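Non-atp dependent l-selective hydantoinase (Arthrobacter aurescens, PDB 1GKR) hydrolyses the cyclic amide ring of hydantoins, preferring aryl-substituted ones, with two zinc ions per subunit, and works as a homotetramer. Local coordinates at residues 63-69 / 112-117. Residues are numbered along the deposited sequence; the frame is centred on the assembly and turned at random.
Sequences IIDMDLK and QAGQRL
Asp65 and Arg116 form the salt bridge that joins the two segments. The guanidinium grips the carboxylate end-on. NH2 of Arg116 lies 2.7 Å from OD2 of Asp65, and NH1 lies 3.1 Å from OD1, which accepts through its syn lone pair. The carboxylate and guanidinium planes are 35° apart, and both oxygens sit somewhat out of the guanidinium plane. Asp65 holds CG anti to its backbone N (chi1 -155°), and this carries the carboxylate across to the helix end. OD2 of Asp65 also accepts the backbone N-H of Met66 at 2.8 Å, from above the carboxylate plane. OD1 has a second donor in Phe75 N, and Arg116 NH1 a second anion in Glu76.

Lys69 joins this network. Its NZ is 3.4 Å from NH2 of Arg116, a close pair of like charges. The same NZ makes a long salt bridge, 4.0 Å, with OD2 of Asp65. The carboxylate lies near both cations and probably offsets their mutual repulsion. Replacing Asp65 with alanine would take away the carboxylate, and would probably leave Arg116 and Lys69 close together without it and the Met66 N-H without its acceptor.

In this TIM-barrel amidohydrolase, residues 63-69 follow strand 51-62, which carries the zinc ligands His60 and His62. The contact thus ties the loop after the metal-binding strand to the end of helix 103-116.

Between the two segments the apolar contact is CD1 of Ile63 against CD2 of Leu117, 4.1 Å apart, with Phe75 touching both side chains. More loosely, SD of Met66 approaches CG of Gln112 at 4.4 Å.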
ATOM      1  N   ILE A  63     -35.025 -10.655  16.649  1.00 15.58           N
ATOM      2  CA  ILE A  63     -36.090 -11.415  17.271  1.00 18.73           C
ATOM      3  C   ILE A  63     -37.309 -11.167  16.384  1.00 19.43           C
ATOM      4  O   ILE A  63     -38.185 -12.015  16.277  1.00 19.33           O
ATOM      5  CB  ILE A  63     -36.367 -10.942  18.707  1.00 19.91           C
ATOM      6  CG1 ILE A  63     -35.210 -11.363  19.613  1.00 16.84           C
ATOM      7  CG2 ILE A  63     -37.688 -11.530  19.205  1.00 18.46           C
ATOM      8  CD1 ILE A  63     -35.312 -10.837  21.027  1.00 13.63           C
ATOM      9  N   ILE A  64     -37.319 -10.003  15.731  1.00 20.71           N
ATOM     10  CA  ILE A  64     -38.369  -9.584  14.799  1.00 20.99           C
ATOM     11  C   ILE A  64     -39.654  -9.171  15.487  1.00 21.57           C
ATOM     12  O   ILE A  64     -39.977  -7.983  15.520  1.00 22.55           O
ATOM     13  CB  ILE A  64     -38.726 -10.687  13.797  1.00 22.29           C
ATOM     14  CG1 ILE A  64     -37.460 -11.258  13.146  1.00 20.67           C
ATOM     15  CG2 ILE A  64     -39.678 -10.112  12.746  1.00 21.30           C
ATOM     16  CD1 ILE A  64     -36.946 -10.456  11.978  1.00 22.65           C
ATOM     17  N   ASP A  65     -40.384 -10.165  16.006  1.00 21.76           N
ATOM     18  CA  ASP A  65     -41.643  -9.973  16.730  1.00 20.68           C
ATOM     19  C   ASP A  65     -42.668  -9.167  15.927  1.00 21.58           C
ATOM     20  O   ASP A  65     -42.768  -9.303  14.706  1.00 21.09           O
ATOM     21  CB  ASP A  65     -41.370  -9.273  18.069  1.00 22.99           C
ATOM     22  CG  ASP A  65     -42.437  -9.562  19.136  1.00 26.12           C
ATOM     23  OD1 ASP A  65     -42.411 -10.666  19.729  1.00 27.03           O
ATOM     24  OD2 ASP A  65     -43.294  -8.681  19.387  1.00 24.01           O
ATOM     25  N   MET A  66     -43.428  -8.331  16.628  1.00 22.06           N
ATOM     26  CA  MET A  66     -44.461  -7.500  16.015  1.00 22.19           C
ATOM     27  C   MET A  66     -45.485  -8.335  15.246  1.00 22.62           C
ATOM     28  O   MET A  66     -45.796  -9.455  15.656  1.00 21.82           O
ATOM     29  CB  MET A  66     -43.818  -6.447  15.117  1.00 21.31           C
ATOM     30  CG  MET A  66     -42.786  -5.610  15.857  1.00 22.49           C
ATOM     31  SD  MET A  66     -43.408  -4.922  17.430  1.00 27.32           S
ATOM     32  CE  MET A  66     -43.994  -3.304  16.863  1.00 26.24           C
ATOM     33  N   ASP A  67     -46.005  -7.816  14.139  1.00 22.83           N
ATOM     34  CA  ASP A  67     -47.019  -8.551  13.379  1.00 25.97           C
ATOM     35  C   ASP A  67     -46.598  -9.931  12.895  1.00 26.61           C
ATOM     36  O   ASP A  67     -47.431 -10.737  12.480  1.00 29.31           O
ATOM     37  CB  ASP A  67     -47.509  -7.724  12.179  1.00 25.66           C
ATOM     38  CG  ASP A  67     -48.298  -6.492  12.596  1.00 27.13           C
ATOM     39  OD1 ASP A  67     -48.541  -6.310  13.816  1.00 29.06           O
ATOM     40  OD2 ASP A  67     -48.673  -5.704  11.698  1.00 27.44           O
ATOM     41  N   LEU A  68     -45.309 -10.217  12.959  1.00 27.78           N
ATOM     42  CA  LEU A  68     -44.818 -11.507  12.509  1.00 27.86           C
ATOM     43  C   LEU A  68     -44.352 -12.367  13.670  1.00 24.64           C
ATOM     44  O   LEU A  68     -43.662 -13.366  13.469  1.00 25.35           O
ATOM     45  CB  LEU A  68     -43.646 -11.293  11.546  1.00 31.76           C
ATOM     46  CG  LEU A  68     -43.895 -10.348  10.369  1.00 34.12           C
ATOM     47  CD1 LEU A  68     -42.601 -10.178   9.586  1.00 34.33           C
ATOM     48  CD2 LEU A  68     -45.014 -10.903   9.481  1.00 32.71           C
ATOM     49  N   LYS A  69     -44.736 -12.000  14.883  1.00 20.91           N
ATOM     50  CA  LYS A  69     -44.270 -12.747  16.030  1.00 23.61           C
ATOM     51  C   LYS A  69     -44.540 -14.250  16.016  1.00 26.82           C
ATOM     52  O   LYS A  69     -43.730 -15.020  16.517  1.00 28.62           O
ATOM     53  CB  LYS A  69     -44.784 -12.117  17.325  1.00 20.05           C
ATOM     54  CG  LYS A  69     -46.228 -12.377  17.652  1.00 22.05           C
ATOM     55  CD  LYS A  69     -46.689 -11.461  18.790  1.00 23.29           C
ATOM     56  CE  LYS A  69     -46.873 -10.032  18.295  1.00 24.14           C
ATOM     57  NZ  LYS A  69     -47.246  -9.086  19.385  1.00 32.11           N
ATOM     58  N   GLN A 112     -43.781  -2.205  23.227  1.00 23.29           N
ATOM     59  CA  GLN A 112     -43.925  -3.653  23.228  1.00 25.81           C
ATOM     60  C   GLN A 112     -42.721  -4.357  23.839  1.00 24.83           C
ATOM     61  O   GLN A 112     -42.856  -5.143  24.781  1.00 23.59           O
ATOM     62  CB  GLN A 112     -44.107  -4.137  21.797  1.00 30.98           C
ATOM     63  CG  GLN A 112     -45.379  -3.654  21.162  1.00 38.81           C
ATOM     64  CD  GLN A 112     -46.491  -4.636  21.360  1.00 43.80           C
ATOM     65  OE1 GLN A 112     -46.775  -5.056  22.488  1.00 47.08           O
ATOM     66  NE2 GLN A 112     -47.131  -5.027  20.261  1.00 48.84           N
ATOM     67  N   ALA A 113     -41.546  -4.082  23.273  1.00 23.18           N
ATOM     68  CA  ALA A 113     -40.293  -4.669  23.732  1.00 20.97           C
ATOM     69  C   ALA A 113     -40.138  -4.506  25.239  1.00 20.30           C
ATOM     70  O   ALA A 113     -39.717  -5.432  25.934  1.00 18.83           O
ATOM     71  CB  ALA A 113     -39.127  -4.007  23.026  1.00 18.88           C
ATOM     72  N   GLY A 114     -40.478  -3.322  25.736  1.00 18.89           N
ATOM     73  CA  GLY A 114     -40.366  -3.067  27.158  1.00 21.20           C
ATOM     74  C   GLY A 114     -41.305  -3.893  28.024  1.00 21.23           C
ATOM     75  O   GLY A 114     -41.025  -4.148  29.196  1.00 21.00           O
ATOM     76  N   GLN A 115     -42.420  -4.317  27.452  1.00 20.92           N
ATOM     77  CA  GLN A 115     -43.386  -5.099  28.199  1.00 22.50           C
ATOM     78  C   GLN A 115     -43.134  -6.589  28.148  1.00 22.28           C
ATOM     79  O   GLN A 115     -43.578  -7.322  29.030  1.00 22.16           O
ATOM     80  CB  GLN A 115     -44.791  -4.846  27.671  1.00 25.43           C
ATOM     81  CG  GLN A 115     -45.293  -3.434  27.828  1.00 33.33           C
ATOM     82  CD  GLN A 115     -46.592  -3.209  27.064  1.00 39.18           C
ATOM     83  OE1 GLN A 115     -47.156  -2.109  27.082  1.00 43.01           O
ATOM     84  NE2 GLN A 115     -47.070  -4.254  26.379  1.00 39.75           N
ATOM     85  N   ARG A 116     -42.421  -7.056  27.135  1.00 22.50           N
ATOM     86  CA  ARG A 116     -42.220  -8.489  27.040  1.00 24.71           C
ATOM     87  C   ARG A 116     -40.807  -9.050  27.097  1.00 25.64           C
ATOM     88  O   ARG A 116     -40.633 -10.247  27.346  1.00 25.91           O
ATOM     89  CB  ARG A 116     -42.943  -9.000  25.797  1.00 25.45           C
ATOM     90  CG  ARG A 116     -44.454  -8.855  25.907  1.00 26.68           C
ATOM     91  CD  ARG A 116     -45.159  -9.397  24.693  1.00 26.69           C
ATOM     92  NE  ARG A 116     -45.189  -8.431  23.608  1.00 28.75           N
ATOM     93  CZ  ARG A 116     -44.815  -8.701  22.363  1.00 31.93           C
ATOM     94  NH1 ARG A 116     -44.374  -9.918  22.055  1.00 30.95           N
ATOM     95  NH2 ARG A 116     -44.896  -7.759  21.423  1.00 33.71           N
ATOM     96  N   LEU A 117     -39.801  -8.205  26.882  1.00 24.46           N
ATOM     97  CA  LEU A 117     -38.412  -8.659  26.917  1.00 21.16           C
ATOM     98  C   LEU A 117     -37.961  -9.020  28.325  1.00 22.10           C
ATOM     99  O   LEU A 117     -38.434  -8.445  29.307  1.00 23.24           O
ATOM    100  CB  LEU A 117     -37.498  -7.586  26.341  1.00 17.11           C
ATOM    101  CG  LEU A 117     -37.482  -7.591  24.821  1.00 16.47           C
ATOM    102  CD1 LEU A 117     -36.758  -6.353  24.308  1.00 13.47           C
ATOM    103  CD2 LEU A 117     -36.813  -8.883  24.348  1.00 10.94           C
TER